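Local coordinates for protein phycocyanobilin lyase subunit alpha (Nostoc sp. PCC 7120, PDB 5N3U) that forms with its beta partner a lyase that is probably required to attach the phycocyanobilin chromophore to the alpha subunit of phycocyanin, at residues A[11-16]-A[34-39]; A[45-50]-A[82-87]; A[69-74]-A[99-104]; A[195-200]-A[221-226]. All blocks are in the same frame, centred on the assembly; numbering follows the deposited sequence.

Interaction 1: residues A[11-16]-A[34-39]; sequences AENGPQ and RYYAAW
Asn13 carries the contact between the N-terminal loop and helix 31-43, where its amide meets Tyr36 and Trp39. Beginning at CB, a chi1 of 85° sets CG between the backbone N and the carbonyl carbon, and CG comes 3.5 Å from Tyr36 OH. At the tip the two branches part. OD1 accepts a hydrogen bond from Tyr36 OH (2.5 Å); OD1 lies at the ring edge, near the ring plane. The donor meets the carbonyl at a C=O...donor angle of 139° and is tilted 31° from the carbonyl plane. The other branch, ND2, points at the far end of the indole, with Trp39 CH2 3.7 Å away, the two side chains reaching tip to tip. ND2 also gives a weak hydrogen bond to Asp105 O of the beta subunit, so the amide also reaches, weakly, to the partner protein.

The phenol is sandwiched loosely: Pro15 CD lies over one face, 4.4 Å from Tyr36 CE1, while Trp39 CE3 sits over the opposite face, offset toward the rim. Phe144 of the beta subunit packs on Pro15, and Ala103 of that subunit on Tyr36, which places the contact at the CpcE-CpcF interface. Within the alpha-helical HEAT-like fold, the loop leading to helix 19-25 thus lies against helix 31-43, which itself lies against helix 72-83.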
# COMPACT_ATOMS: atom_id res chain seq x y z
N ALA A 11 5.99 2.62 7.33
CA ALA A 11 6.53 1.84 8.48
C ALA A 11 5.47 1.61 9.62
O ALA A 11 5.18 0.46 9.97
CB ALA A 11 7.78 2.53 9.04
N GLU A 12 4.83 2.71 10.07
CA GLU A 12 3.72 2.72 11.10
C GLU A 12 2.29 3.10 10.58
O GLU A 12 2.17 3.86 9.64
CB GLU A 12 4.07 3.71 12.23
CG GLU A 12 4.88 4.95 11.84
CD GLU A 12 4.22 5.86 10.80
OE1 GLU A 12 3.05 6.29 11.01
OE2 GLU A 12 4.88 6.19 9.77
N ASN A 13 1.21 2.56 11.15
CA ASN A 13 -0.16 3.20 11.02
C ASN A 13 -0.76 3.43 12.40
O ASN A 13 -2.01 3.58 12.55
CB ASN A 13 -1.17 2.42 10.11
CG ASN A 13 -1.94 1.28 10.85
OD1 ASN A 13 -1.42 0.62 11.72
ND2 ASN A 13 -3.15 1.04 10.45
N GLY A 14 0.10 3.41 13.43
CA GLY A 14 -0.44 3.32 14.79
C GLY A 14 0.58 2.94 15.82
O GLY A 14 1.72 2.75 15.48
N PRO A 15 0.16 2.88 17.11
CA PRO A 15 1.11 2.44 18.15
C PRO A 15 1.80 1.12 17.72
O PRO A 15 1.21 0.31 16.98
CB PRO A 15 0.24 2.30 19.44
CG PRO A 15 -1.18 2.49 19.03
CD PRO A 15 -1.17 3.21 17.68
N GLN A 16 3.06 0.98 18.06
CA GLN A 16 3.81 -0.20 17.67
C GLN A 16 3.46 -1.26 18.75
O GLN A 16 3.61 -1.00 19.95
CB GLN A 16 5.31 0.06 17.56
CG GLN A 16 5.93 -0.77 16.41
CD GLN A 16 5.91 -0.04 15.05
OE1 GLN A 16 6.60 0.95 14.90
NE2 GLN A 16 5.12 -0.53 14.08
N ARG A 34 -8.25 0.15 22.55
CA ARG A 34 -8.88 -1.17 22.49
C ARG A 34 -9.32 -1.50 21.03
O ARG A 34 -9.15 -2.62 20.56
CB ARG A 34 -10.18 -1.19 23.30
CG ARG A 34 -10.00 -0.89 24.76
CD ARG A 34 -11.37 -1.03 25.41
NE ARG A 34 -11.20 -1.00 26.85
CZ ARG A 34 -12.14 -1.36 27.73
NH1 ARG A 34 -13.34 -1.80 27.35
NH2 ARG A 34 -11.83 -1.28 29.03
N TYR A 35 -9.98 -0.54 20.40
CA TYR A 35 -10.50 -0.73 19.02
C TYR A 35 -9.36 -1.08 18.08
O TYR A 35 -9.46 -1.98 17.30
CB TYR A 35 -11.25 0.54 18.62
CG TYR A 35 -11.90 0.56 17.28
CD1 TYR A 35 -13.19 0.07 17.12
CD2 TYR A 35 -11.25 1.07 16.14
CE1 TYR A 35 -13.81 0.07 15.88
CE2 TYR A 35 -11.90 1.12 14.88
CZ TYR A 35 -13.16 0.63 14.78
OH TYR A 35 -13.84 0.58 13.58
N TYR A 36 -8.27 -0.35 18.17
CA TYR A 36 -7.14 -0.54 17.31
C TYR A 36 -6.53 -1.89 17.58
O TYR A 36 -6.22 -2.67 16.67
CB TYR A 36 -6.14 0.61 17.52
CG TYR A 36 -4.98 0.45 16.58
CD1 TYR A 36 -3.91 -0.29 16.94
CD2 TYR A 36 -5.01 1.02 15.31
CE1 TYR A 36 -2.87 -0.49 16.12
CE2 TYR A 36 -3.96 0.85 14.43
CZ TYR A 36 -2.88 0.10 14.87
OH TYR A 36 -1.86 -0.11 14.08
N ALA A 37 -6.42 -2.24 18.84
CA ALA A 37 -5.79 -3.51 19.18
C ALA A 37 -6.54 -4.71 18.69
O ALA A 37 -5.96 -5.65 18.23
CB ALA A 37 -5.61 -3.59 20.70
N ALA A 38 -7.84 -4.73 18.82
CA ALA A 38 -8.66 -5.75 18.20
C ALA A 38 -8.50 -5.84 16.70
O ALA A 38 -8.32 -6.97 16.21
CB ALA A 38 -10.12 -5.52 18.51
N TRP A 39 -8.48 -4.71 15.96
CA TRP A 39 -8.13 -4.78 14.54
C TRP A 39 -6.74 -5.37 14.31
O TRP A 39 -6.54 -6.23 13.47
CB TRP A 39 -8.23 -3.32 13.92
CG TRP A 39 -7.70 -3.25 12.57
CD1 TRP A 39 -8.37 -3.47 11.42
CD2 TRP A 39 -6.39 -2.92 12.19
NE1 TRP A 39 -7.54 -3.42 10.38
CE2 TRP A 39 -6.32 -3.07 10.79
CE3 TRP A 39 -5.25 -2.59 12.90
CZ2 TRP A 39 -5.16 -2.83 10.06
CZ3 TRP A 39 -4.07 -2.35 12.17
CH2 TRP A 39 -4.04 -2.49 10.76

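Interaction 2: residues A[45-50]-A[82-87]; sequences RVKESA and GKLGNR
Arg45 and Lys83 meet through contrasting chain shapes: the arginine is extended from CG to NE, whereas the lysine bends at chi3 (91°), which turns CE aside, and again at chi4 (-54°), which turns NZ. The two side chains cross at about a right angle where the turn after helix 31-43 meets the end of helix 72-83, within a HEAT-like helical repeat fold. Arg45 is the C-prime residue of the Schellman motif that ends helix 31-43, with Val46 N bonded to Leu41 O and Arg45 N to Gly42 O.

Lys83 NZ stands over one face of the Arg45 guanidinium, offset toward the rim, and is 3.2 Å from Arg45 NE. Both are donors, so this is a close pair of like charges without a bond. What holds the ammonium there is Gly42 O, which takes a hydrogen bond from NZ as well as the one from Arg45 N. On its other branch Arg45 NH1 gives a weak hydrogen bond to Lys83 O (3.1 Å, 131° at the hydrogen).

Leu84 supplies the apolar half. Its CD2 is 3.7 Å from Arg45 CA, and Leu55 of helix 49-58 also touches the side chain. Lys47 brings CE to 3.4 Å from Leu84 O. The Val46 carbonyl oxygen, buried without a polar partner in the model, faces Leu84 CD1 at 3.5 Å.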
# COMPACT_ATOMS: atom_id res chain seq x y z
N ARG A 45 -3.17 -11.75 12.45
CA ARG A 45 -3.54 -13.19 12.58
C ARG A 45 -2.82 -13.84 13.81
O ARG A 45 -2.15 -14.84 13.68
CB ARG A 45 -3.27 -13.95 11.32
CG ARG A 45 -4.22 -13.51 10.22
CD ARG A 45 -4.37 -14.61 9.20
NE ARG A 45 -5.07 -14.06 8.05
CZ ARG A 45 -6.28 -14.41 7.61
NH1 ARG A 45 -7.02 -15.36 8.21
NH2 ARG A 45 -6.75 -13.79 6.54
N VAL A 46 -2.96 -13.20 14.95
CA VAL A 46 -2.32 -13.58 16.18
C VAL A 46 -3.23 -14.60 16.76
O VAL A 46 -4.19 -14.26 17.48
CB VAL A 46 -2.23 -12.39 17.08
CG1 VAL A 46 -1.65 -12.74 18.44
CG2 VAL A 46 -1.35 -11.31 16.43
N LYS A 47 -2.94 -15.84 16.45
CA LYS A 47 -3.78 -16.97 16.84
C LYS A 47 -3.55 -17.57 18.25
O LYS A 47 -4.26 -18.45 18.63
CB LYS A 47 -3.63 -18.10 15.84
CG LYS A 47 -3.72 -17.65 14.42
CD LYS A 47 -3.66 -18.83 13.50
CE LYS A 47 -4.60 -18.56 12.35
NZ LYS A 47 -4.16 -19.23 11.11
N GLU A 48 -2.57 -17.09 19.01
CA GLU A 48 -2.42 -17.46 20.44
C GLU A 48 -3.73 -17.56 21.18
O GLU A 48 -4.62 -16.68 21.08
CB GLU A 48 -1.70 -16.35 21.16
CG GLU A 48 -0.20 -16.44 21.05
CD GLU A 48 0.45 -15.14 21.48
OE1 GLU A 48 1.43 -14.72 20.83
OE2 GLU A 48 -0.08 -14.54 22.44
N SER A 49 -3.82 -18.56 22.03
CA SER A 49 -5.06 -18.76 22.74
C SER A 49 -5.45 -17.57 23.57
O SER A 49 -6.66 -17.34 23.73
CB SER A 49 -5.03 -20.06 23.59
OG SER A 49 -4.00 -19.90 24.56
N ALA A 50 -4.52 -16.81 24.15
CA ALA A 50 -4.95 -15.73 25.01
C ALA A 50 -5.55 -14.58 24.14
O ALA A 50 -6.41 -13.85 24.60
CB ALA A 50 -3.85 -15.18 25.90
N GLY A 82 -12.88 -14.15 13.25
CA GLY A 82 -13.01 -14.98 12.09
C GLY A 82 -11.67 -15.28 11.41
O GLY A 82 -11.58 -16.22 10.73
N LYS A 83 -10.67 -14.44 11.56
CA LYS A 83 -9.39 -14.56 10.88
C LYS A 83 -8.48 -15.50 11.68
O LYS A 83 -7.46 -15.91 11.18
CB LYS A 83 -8.74 -13.20 10.77
CG LYS A 83 -9.51 -12.29 9.78
CD LYS A 83 -9.04 -10.87 9.76
CE LYS A 83 -7.94 -10.57 8.72
NZ LYS A 83 -6.73 -11.47 8.80
N LEU A 84 -8.85 -15.81 12.93
CA LEU A 84 -7.94 -16.59 13.76
C LEU A 84 -8.16 -18.09 13.70
O LEU A 84 -7.40 -18.77 14.28
CB LEU A 84 -8.01 -16.08 15.20
CG LEU A 84 -7.72 -14.59 15.33
CD1 LEU A 84 -7.66 -14.16 16.77
CD2 LEU A 84 -6.47 -14.16 14.63
N GLY A 85 -9.24 -18.58 13.07
CA GLY A 85 -9.46 -19.96 12.86
C GLY A 85 -9.74 -20.77 14.11
O GLY A 85 -9.51 -21.96 14.10
N ASN A 86 -10.16 -20.17 15.21
CA ASN A 86 -10.36 -20.91 16.44
C ASN A 86 -11.86 -21.03 16.75
O ASN A 86 -12.51 -20.07 17.12
CB ASN A 86 -9.63 -20.27 17.56
CG ASN A 86 -9.56 -21.17 18.80
OD1 ASN A 86 -10.49 -21.89 19.14
ND2 ASN A 86 -8.49 -21.07 19.49
N ARG A 87 -12.39 -22.24 16.63
CA ARG A 87 -13.83 -22.49 16.81
C ARG A 87 -14.31 -22.39 18.25
O ARG A 87 -15.51 -22.40 18.52
CB ARG A 87 -14.17 -23.81 16.22
CG ARG A 87 -13.92 -23.89 14.73
CD ARG A 87 -14.41 -25.22 14.21
NE ARG A 87 -14.42 -25.24 12.76
CZ ARG A 87 -15.14 -26.07 12.02
NH1 ARG A 87 -15.96 -27.00 12.58
NH2 ARG A 87 -15.01 -26.00 10.69

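Interaction 3: residues A[69-74]-A[99-104]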
# COMPACT_ATOMS: atom_id res chain seq x y z
N GLY A 69 -26.92 3.12 18.97
CA GLY A 69 -26.54 2.06 19.89
C GLY A 69 -25.53 1.02 19.40
O GLY A 69 -25.37 -0.06 20.01
N GLY A 70 -24.74 1.36 18.39
CA GLY A 70 -23.62 0.50 17.98
C GLY A 70 -22.57 0.16 19.02
O GLY A 70 -22.40 0.88 20.03
N TYR A 71 -21.85 -0.94 18.77
CA TYR A 71 -20.85 -1.42 19.66
C TYR A 71 -19.53 -1.57 18.89
O TYR A 71 -19.22 -2.66 18.42
CB TYR A 71 -21.26 -2.79 20.16
CG TYR A 71 -22.47 -2.85 21.10
CD1 TYR A 71 -23.74 -3.01 20.60
CD2 TYR A 71 -22.29 -2.88 22.50
CE1 TYR A 71 -24.82 -3.14 21.45
CE2 TYR A 71 -23.34 -2.96 23.37
CZ TYR A 71 -24.60 -3.10 22.84
OH TYR A 71 -25.66 -3.16 23.66
N PRO A 72 -18.74 -0.48 18.74
CA PRO A 72 -17.50 -0.56 17.93
C PRO A 72 -16.52 -1.67 18.30
O PRO A 72 -15.96 -2.30 17.45
CB PRO A 72 -16.84 0.80 18.15
CG PRO A 72 -17.99 1.71 18.41
CD PRO A 72 -19.00 0.90 19.20
N LEU A 73 -16.25 -1.88 19.55
CA LEU A 73 -15.28 -2.90 19.87
C LEU A 73 -15.87 -4.29 19.58
O LEU A 73 -15.13 -5.19 19.22
CB LEU A 73 -14.78 -2.80 21.36
CG LEU A 73 -13.76 -3.84 21.77
CD1 LEU A 73 -12.50 -3.64 20.95
CD2 LEU A 73 -13.36 -3.78 23.31
N ARG A 74 -17.16 -4.48 19.78
CA ARG A 74 -17.73 -5.80 19.48
C ARG A 74 -17.59 -6.09 17.97
O ARG A 74 -17.25 -7.17 17.59
CB ARG A 74 -19.18 -5.88 19.83
CG ARG A 74 -19.43 -5.92 21.32
CD ARG A 74 -20.88 -6.22 21.58
NE ARG A 74 -21.20 -5.92 22.97
CZ ARG A 74 -22.29 -6.30 23.59
NH1 ARG A 74 -23.21 -7.03 22.97
NH2 ARG A 74 -22.47 -5.93 24.86
N CYS A 99 -27.39 -9.62 18.32
CA CYS A 99 -27.04 -8.30 18.80
C CYS A 99 -27.92 -7.27 18.08
O CYS A 99 -28.11 -7.35 16.85
CB CYS A 99 -25.57 -7.96 18.47
SG CYS A 99 -25.05 -6.34 19.24
N PRO A 100 -28.39 -6.23 18.82
CA PRO A 100 -29.14 -5.24 18.13
C PRO A 100 -28.40 -4.42 17.11
O PRO A 100 -29.06 -3.91 16.21
CB PRO A 100 -29.64 -4.27 19.26
CG PRO A 100 -29.47 -4.99 20.49
CD PRO A 100 -28.38 -6.00 20.29
N ASP A 101 -27.07 -4.35 17.20
CA ASP A 101 -26.30 -3.58 16.25
C ASP A 101 -26.11 -4.42 14.95
O ASP A 101 -25.45 -5.47 14.96
CB ASP A 101 -24.95 -3.31 16.88
CG ASP A 101 -23.98 -2.57 15.98
OD1 ASP A 101 -24.29 -2.25 14.81
OD2 ASP A 101 -22.84 -2.30 16.47
N PHE A 102 -26.64 -3.90 13.86
CA PHE A 102 -26.53 -4.55 12.57
C PHE A 102 -25.11 -4.98 12.23
O PHE A 102 -24.88 -6.10 11.71
CB PHE A 102 -27.15 -3.66 11.44
CG PHE A 102 -26.86 -4.16 10.06
CD1 PHE A 102 -25.67 -3.83 9.43
CD2 PHE A 102 -27.77 -5.00 9.38
CE1 PHE A 102 -25.36 -4.31 8.19
CE2 PHE A 102 -27.49 -5.43 8.06
CZ PHE A 102 -26.25 -5.19 7.50
N TYR A 103 -24.17 -4.09 12.50
CA TYR A 103 -22.80 -4.26 12.08
C TYR A 103 -22.09 -5.36 12.93
O TYR A 103 -21.21 -6.02 12.44
CB TYR A 103 -22.03 -2.96 12.07
CG TYR A 103 -22.52 -2.06 11.00
CD1 TYR A 103 -22.20 -2.34 9.66
CD2 TYR A 103 -23.37 -1.00 11.28
CE1 TYR A 103 -22.76 -1.56 8.60
CE2 TYR A 103 -23.88 -0.19 10.26
CZ TYR A 103 -23.57 -0.50 8.94
OH TYR A 103 -24.08 0.24 7.91
N VAL A 104 -22.55 -5.59 14.13
CA VAL A 104 -22.10 -6.78 14.91
C VAL A 104 -22.63 -8.07 14.27
O VAL A 104 -21.90 -9.00 14.15
CB VAL A 104 -22.53 -6.68 16.36
CG1 VAL A 104 -22.24 -7.97 17.07
CG2 VAL A 104 -21.77 -5.58 17.04
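The Tyr71 ring meets segment 99-104 in two ways. Asp101 CB lies at its edge, near the ring plane, 3.9 Å from Tyr71 CD1, while Cys99 SG approaches obliquely, 4.6 Å from the ring centroid, in a sulfur-aromatic contact. On the same side of the ring as the sulfur, Arg74 NH1 stands above one face, offset toward the rim; in turn Tyr71 CE2 lies over a face of the Arg74 guanidinium. Asp61 O receives a hydrogen bond from Arg74 NE, and Arg65 makes a cation-pi contact with the tyrosine.

The second flat group is the Asp101 carboxylate, whose plane is 25° from that of the ring. A chi1 of 177° sets Asp101 CG anti to its backbone N and 3.7 Å from Gly70 CA. OD2 accepts from Tyr71 N at 2.8 Å, met on the anti side but well out of the carboxylate plane, in a fairly straight bond (163° at the hydrogen), and also forms a salt bridge with Arg75 NE. OD1 takes Tyr103 N at 3.0 Å from above the carboxylate plane, the capping bond of an N-cap residue. The Asp101 backbone N donates to Cys99 SG at 3.5 Å. Further in, Val104 CG2 packs 3.8 Å from Arg74 CB, so the first turns of the two helices touch.

Tyr71 and Asp101 are both N-cap residues, and one carboxylate thus caps its own helix while holding the loop before its neighbour: helix starts joined side by side, as befits the stacked helices of a HEAT-repeat solenoid.

Interaction 4: residues A[195-200]-A[221-226]; sequences YGELLV and IGYLAA
Tyr223 lays one ring face against helix 193-203 at Gly196, whose CA is 4.0 Å from the ring centroid and 18° off the ring normal, a CH-pi contact over the face. Ala225 CB of its own segment lies over the opposite face. At the edge, near the ring plane, the phenol OH donates to Glu197 OE2; the modelled separation of 2.4 Å is very short, and the exact length is therefore doubtful. The two side chains cross at about a right angle, and the Glu197 chain bends at chi2 (-62°), which turns CD back toward the hydroxyl. Val200 CG2 is also at the ring edge, 4.1 Å from Tyr223 CE2, and it packs more closely on Ala226 CB (3.6 Å). Elsewhere in the contact Leu199 and Ile221 meet tip to tip, CD1 to CD1 at 3.8 Å.

These contacts pack helix 193-203 on the turn that leaves helix 208-221, as expected between neighbouring helices of a HEAT-repeat alpha solenoid. Gly222, with a positive phi, is where the chain leaves helical geometry after helix 208-221, and Tyr223 follows directly. Its O then accepts from Ala226 N at 3.0 Å, closing the short 3-10 turn 224-226, which sets Ala225 CB over the ring and brings Ala226 CB to Val200.

One layer further out, Tyr187 of helix 176-190 meets the Tyr223 ring with planes about 65° apart. Leu218 of helix 208-221 touches Leu199, Tyr223 and Ala226 alike, while Cys180 packs on Leu199 from helix 176-190.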
# COMPACT_ATOMS: atom_id res chain seq x y z
N TYR A 195 -26.10 -22.73 -10.92
CA TYR A 195 -25.81 -21.70 -9.89
C TYR A 195 -24.38 -21.19 -10.06
O TYR A 195 -24.13 -20.00 -9.95
CB TYR A 195 -26.06 -22.27 -8.50
CG TYR A 195 -27.49 -22.60 -8.31
CD1 TYR A 195 -28.49 -21.71 -8.62
CD2 TYR A 195 -27.86 -23.87 -7.90
CE1 TYR A 195 -29.83 -22.05 -8.48
CE2 TYR A 195 -29.19 -24.21 -7.77
CZ TYR A 195 -30.15 -23.33 -8.13
OH TYR A 195 -31.44 -23.77 -7.97
N GLY A 196 -23.44 -22.07 -10.40
CA GLY A 196 -22.12 -21.58 -10.77
C GLY A 196 -22.09 -20.69 -11.92
O GLY A 196 -21.30 -19.76 -11.98
N GLU A 197 -22.93 -20.98 -12.92
CA GLU A 197 -23.01 -20.12 -14.09
C GLU A 197 -23.52 -18.76 -13.81
O GLU A 197 -23.15 -17.77 -14.47
CB GLU A 197 -23.88 -20.79 -15.19
CG GLU A 197 -23.27 -22.03 -15.84
CD GLU A 197 -21.98 -21.70 -16.53
OE1 GLU A 197 -21.99 -20.72 -17.25
OE2 GLU A 197 -20.98 -22.39 -16.30
N LEU A 198 -24.41 -18.61 -12.87
CA LEU A 198 -24.83 -17.25 -12.54
C LEU A 198 -23.63 -16.41 -12.02
O LEU A 198 -23.54 -15.22 -12.29
CB LEU A 198 -25.82 -17.27 -11.41
CG LEU A 198 -27.21 -17.71 -11.73
CD1 LEU A 198 -27.88 -18.10 -10.45
CD2 LEU A 198 -27.91 -16.55 -12.45
N LEU A 199 -22.75 -17.04 -11.25
CA LEU A 199 -21.50 -16.33 -10.78
C LEU A 199 -20.61 -15.97 -11.94
O LEU A 199 -20.17 -14.81 -12.08
CB LEU A 199 -20.76 -17.18 -9.76
CG LEU A 199 -21.62 -17.41 -8.51
CD1 LEU A 199 -21.04 -18.45 -7.56
CD2 LEU A 199 -21.79 -16.08 -7.86
N VAL A 200 -20.46 -16.89 -12.86
CA VAL A 200 -19.73 -16.53 -14.12
C VAL A 200 -20.29 -15.34 -14.82
O VAL A 200 -19.57 -14.42 -15.19
CB VAL A 200 -19.68 -17.72 -15.08
CG1 VAL A 200 -19.10 -17.29 -16.43
CG2 VAL A 200 -18.85 -18.83 -14.46
N ILE A 221 -16.20 -22.15 -4.07
CA ILE A 221 -16.95 -23.31 -4.45
C ILE A 221 -16.15 -24.23 -5.34
O ILE A 221 -16.54 -25.36 -5.52
CB ILE A 221 -18.28 -22.89 -5.09
CG1 ILE A 221 -18.05 -22.24 -6.43
CG2 ILE A 221 -19.02 -21.98 -4.11
CD1 ILE A 221 -19.27 -21.76 -7.15
N GLY A 222 -15.07 -23.73 -5.94
CA GLY A 222 -14.16 -24.55 -6.74
C GLY A 222 -14.75 -24.94 -8.09
O GLY A 222 -14.45 -26.03 -8.55
N TYR A 223 -15.54 -24.07 -8.72
CA TYR A 223 -16.26 -24.39 -9.96
C TYR A 223 -15.35 -24.37 -11.18
O TYR A 223 -15.12 -23.31 -11.79
CB TYR A 223 -17.42 -23.40 -10.18
CG TYR A 223 -18.34 -23.63 -11.38
CD1 TYR A 223 -18.98 -24.86 -11.60
CD2 TYR A 223 -18.61 -22.59 -12.27
CE1 TYR A 223 -19.83 -25.06 -12.70
CE2 TYR A 223 -19.49 -22.75 -13.33
CZ TYR A 223 -20.07 -24.00 -13.55
OH TYR A 223 -20.89 -24.11 -14.63
N LEU A 224 -14.91 -25.56 -11.57
CA LEU A 224 -13.87 -25.72 -12.63
C LEU A 224 -14.15 -25.07 -13.96
O LEU A 224 -13.29 -24.43 -14.53
CB LEU A 224 -13.56 -27.20 -12.85
CG LEU A 224 -12.42 -27.54 -13.81
CD1 LEU A 224 -11.08 -27.09 -13.21
CD2 LEU A 224 -12.38 -29.05 -14.03
N ALA A 225 -15.37 -25.22 -14.47
CA ALA A 225 -15.73 -24.62 -15.70
C ALA A 225 -15.58 -23.18 -15.79
O ALA A 225 -15.58 -22.63 -16.89
CB ALA A 225 -17.21 -25.04 -16.09
N ALA A 226 -15.44 -22.46 -14.68
CA ALA A 226 -15.22 -21.01 -14.77
C ALA A 226 -13.76 -20.59 -15.00
O ALA A 226 -13.45 -19.39 -15.06
CB ALA A 226 -15.72 -20.36 -13.48

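How the interactions relate
Along the chain interaction 1 closes before interaction 2 opens, interactions 2 and 3 cross, with their segments alternating, and interaction 4 follows all of them. Interactions 2 and 3 both use helix 72-83, one near its end and the other at its start, with centres about 21 Å apart. Interactions 1 and 3 touch directly: Tyr35 and Ala38 of helix 31-43 pack on Pro72 and Leu73. Interactions 1 and 2 are about 17 Å apart between centres. Interaction 4 lies across the chain's centre from the others, about 31 to 38 Å away between centres. Together they sample well-separated parts of a helical-repeat solenoid, with interactions 1 to 3 in one region and interaction 1 at the beta subunit.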